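Local structure of beta-lactamase domain protein (5I0P) at residues Ala64-Val69 against Arg88-Leu93. The protein binds two zinc ions in a metallo-beta-lactamase fold and is probably a metal-dependent hydrolase whose substrate is not established. Sequence-based numbering, arbitrary orientation.
Sequences AGWTIV and RHLDGL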
ATOM      1  N   ALA A  64      18.749  -7.084 -21.355  1.00 57.20           N
ATOM      2  CA  ALA A  64      17.471  -6.400 -21.395  1.00 52.33           C
ATOM      3  C   ALA A  64      16.366  -7.272 -20.795  1.00 59.25           C
ATOM      4  O   ALA A  64      16.357  -8.501 -20.961  1.00 59.65           O
ATOM      5  CB  ALA A  64      17.113  -6.013 -22.833  1.00 47.02           C
ATOM      6  N   GLY A  65      15.432  -6.619 -20.086  1.00 40.96           N
ATOM      7  CA  GLY A  65      14.270  -7.272 -19.529  1.00 39.16           C
ATOM      8  C   GLY A  65      13.307  -6.342 -18.810  1.00 41.26           C
ATOM      9  O   GLY A  65      13.173  -5.159 -19.146  1.00 38.98           O
ATOM     10  N   TRP A  66      12.639  -6.871 -17.792  1.00 36.19           N
ATOM     11  CA  TRP A  66      11.582  -6.167 -17.097  1.00 33.05           C
ATOM     12  C   TRP A  66      11.800  -6.256 -15.597  1.00 39.95           C
ATOM     13  O   TRP A  66      12.121  -7.320 -15.057  1.00 35.03           O
ATOM     14  CB  TRP A  66      10.223  -6.775 -17.472  1.00 32.67           C
ATOM     15  CG  TRP A  66      10.015  -6.747 -18.976  1.00 37.20           C
ATOM     16  CD1 TRP A  66      10.377  -7.722 -19.893  1.00 42.30           C
ATOM     17  CD2 TRP A  66       9.422  -5.697 -19.733  1.00 34.66           C
ATOM     18  NE1 TRP A  66      10.052  -7.321 -21.162  1.00 37.82           N
ATOM     19  CE2 TRP A  66       9.454  -6.088 -21.094  1.00 40.54           C
ATOM     20  CE3 TRP A  66       8.869  -4.456 -19.397  1.00 33.42           C
ATOM     21  CZ2 TRP A  66       8.958  -5.282 -22.110  1.00 37.64           C
ATOM     22  CZ3 TRP A  66       8.362  -3.663 -20.405  1.00 39.12           C
ATOM     23  CH2 TRP A  66       8.420  -4.078 -21.757  1.00 36.36           C
ATOM     24  N   THR A  67      11.604  -5.134 -14.918  1.00 42.37           N
ATOM     25  CA  THR A  67      11.477  -5.141 -13.474  1.00 43.83           C
ATOM     26  C   THR A  67       9.994  -5.097 -13.160  1.00 35.99           C
ATOM     27  O   THR A  67       9.266  -4.262 -13.709  1.00 30.26           O
ATOM     28  CB  THR A  67      12.187  -3.965 -12.828  1.00 47.06           C
ATOM     29  OG1 THR A  67      13.594  -4.189 -12.915  1.00 42.96           O
ATOM     30  CG2 THR A  67      11.788  -3.888 -11.340  1.00 45.15           C
ATOM     31  N   ILE A  68       9.540  -6.054 -12.365  1.00 34.99           N
ATOM     32  CA  ILE A  68       8.156  -6.094 -11.927  1.00 35.19           C
ATOM     33  C   ILE A  68       8.023  -5.271 -10.664  1.00 30.16           C
ATOM     34  O   ILE A  68       8.853  -5.381  -9.754  1.00 32.77           O
ATOM     35  CB  ILE A  68       7.697  -7.541 -11.689  1.00 35.02           C
ATOM     36  CG1 ILE A  68       7.603  -8.295 -13.020  1.00 34.64           C
ATOM     37  CG2 ILE A  68       6.371  -7.540 -10.983  1.00 24.13           C
ATOM     38  CD1 ILE A  68       7.254  -9.754 -12.840  1.00 27.26           C
ATOM     39  N   VAL A  69       6.982  -4.454 -10.588  1.00 25.85           N
ATOM     40  CA  VAL A  69       6.622  -3.819  -9.326  1.00 23.27           C
ATOM     41  C   VAL A  69       5.273  -4.357  -8.877  1.00 31.19           C
ATOM     42  O   VAL A  69       4.227  -3.991  -9.435  1.00 37.23           O
ATOM     43  CB  VAL A  69       6.609  -2.291  -9.433  1.00 25.23           C
ATOM     44  CG1 VAL A  69       6.217  -1.653  -8.074  1.00 20.52           C
ATOM     45  CG2 VAL A  69       7.986  -1.798  -9.929  1.00 23.96           C
ATOM     46  N   ARG A  88       2.796 -13.154 -24.079  1.00 50.26           N
ATOM     47  CA  ARG A  88       2.409 -12.277 -25.170  1.00 43.55           C
ATOM     48  C   ARG A  88       2.923 -10.857 -25.053  1.00 48.69           C
ATOM     49  O   ARG A  88       2.893 -10.149 -26.060  1.00 43.57           O
ATOM     50  CB  ARG A  88       0.883 -12.238 -25.293  1.00 43.42           C
ATOM     51  N   HIS A  89       3.412 -10.413 -23.863  1.00 40.22           N
ATOM     52  CA  HIS A  89       3.637  -8.982 -23.705  1.00 39.08           C
ATOM     53  C   HIS A  89       4.959  -8.621 -23.040  1.00 44.69           C
ATOM     54  O   HIS A  89       5.093  -7.510 -22.496  1.00 45.89           O
ATOM     55  CB  HIS A  89       2.464  -8.361 -22.935  1.00 44.94           C
ATOM     56  CG  HIS A  89       1.153  -8.527 -23.637  1.00 47.34           C
ATOM     57  ND1 HIS A  89       0.198  -9.436 -23.231  1.00 45.35           N
ATOM     58  CD2 HIS A  89       0.676  -7.964 -24.773  1.00 43.60           C
ATOM     59  CE1 HIS A  89      -0.832  -9.388 -24.059  1.00 42.83           C
ATOM     60  NE2 HIS A  89      -0.569  -8.500 -24.998  1.00 44.74           N
ATOM     61  N   LEU A  90       5.936  -9.510 -23.084  1.00 41.16           N
ATOM     62  CA  LEU A  90       7.262  -9.267 -22.542  1.00 43.89           C
ATOM     63  C   LEU A  90       8.297  -9.120 -23.643  1.00 54.89           C
ATOM     64  O   LEU A  90       9.493  -9.063 -23.348  1.00 59.70           O
ATOM     65  CB  LEU A  90       7.658 -10.399 -21.586  1.00 38.55           C
ATOM     66  CG  LEU A  90       6.969 -10.503 -20.221  1.00 42.89           C
ATOM     67  CD1 LEU A  90       7.677 -11.548 -19.353  1.00 41.82           C
ATOM     68  CD2 LEU A  90       6.996  -9.140 -19.511  1.00 34.44           C
ATOM     69  N   ASP A  91       7.855  -9.073 -24.907  1.00 55.61           N
ATOM     70  CA  ASP A  91       8.719  -8.999 -26.090  1.00 52.05           C
ATOM     71  C   ASP A  91       9.728 -10.138 -26.101  1.00 49.98           C
ATOM     72  O   ASP A  91      10.821 -10.011 -26.664  1.00 52.71           O
ATOM     73  CB  ASP A  91       9.437  -7.643 -26.191  1.00 58.26           C
ATOM     74  CG  ASP A  91       8.484  -6.446 -26.058  1.00 61.36           C
ATOM     75  OD1 ASP A  91       7.264  -6.622 -26.281  1.00 66.06           O
ATOM     76  OD2 ASP A  91       8.954  -5.327 -25.737  1.00 58.33           O
ATOM     77  N   GLY A  92       9.376 -11.257 -25.467  1.00 46.63           N
ATOM     78  CA  GLY A  92      10.331 -12.336 -25.338  1.00 47.89           C
ATOM     79  C   GLY A  92      11.506 -12.084 -24.408  1.00 50.61           C
ATOM     80  O   GLY A  92      12.473 -12.847 -24.445  1.00 56.93           O
ATOM     81  N   LEU A  93      11.483 -11.026 -23.604  1.00 45.64           N
ATOM     82  CA  LEU A  93      12.559 -10.755 -22.661  1.00 45.76           C
ATOM     83  C   LEU A  93      12.234 -11.337 -21.293  1.00 46.83           C
ATOM     84  O   LEU A  93      11.067 -11.521 -20.940  1.00 42.68           O
ATOM     85  CB  LEU A  93      12.782  -9.247 -22.530  1.00 43.18           C
ATOM     86  CG  LEU A  93      12.942  -8.447 -23.813  1.00 50.80           C
ATOM     87  CD1 LEU A  93      13.338  -7.009 -23.484  1.00 44.23           C
ATOM     88  CD2 LEU A  93      13.978  -9.130 -24.674  1.00 47.90           C
TER
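Trp66, on strand 63-69, meets the type I' beta turn from Leu90 to Leu93, within the crossover in which helix 76-88 leads from strand 63-69 to its parallel neighbour 95-99. This beta-alpha-beta unit belongs to one of the two mixed sheets of the metallo-beta-lactamase fold, away from the zinc site. Trp66 CB leaves the strand toward the turn, and the first torsion sets CG beside the backbone N, anti to the carbonyl carbon. From there the indole can be followed outward. CG lies 3.9 Å from Leu90 CD2, and CD1 comes closer to that same methyl. The methyl sits over one face of the five-membered ring, with Leu90 CD2 3.8 Å from the centroid of that Trp66 ring and 15° off the normal, which meets the geometry of a CH-pi contact. Next along the rim, Trp66 NE1 donates to Leu90 O over 2.9 Å. The N-H...O angle of 147° shows a moderate bend; in addition NE1 stands above the carbonyl plane and the oxygen is tilted out of the indole plane. Leu90 O also accepts the turn's own bond from Leu93 N, 2.8 Å away, and the two donors approach from opposite faces of the carbonyl plane, so one oxygen both closes the turn and receives the indole. Leu93 CB lies obliquely to the ring, 3.6 Å from Trp66 NE1, while its CD1 extends to Ala64 CB. Just beyond the turn, backbone hydrogen bonds of Trp66 with Pro94 and Leu96 begin the pairing with strand 95-99, and Arg57 of strand 50-60 touches Ala64, Trp66 and Leu93. Further round the indole, CE2 is still near Leu90 O; Asp91 OD2 then lies at the ring edge, in its plane, 3.6 Å from Trp66 CZ2, the carboxylate turned 71° to the indole.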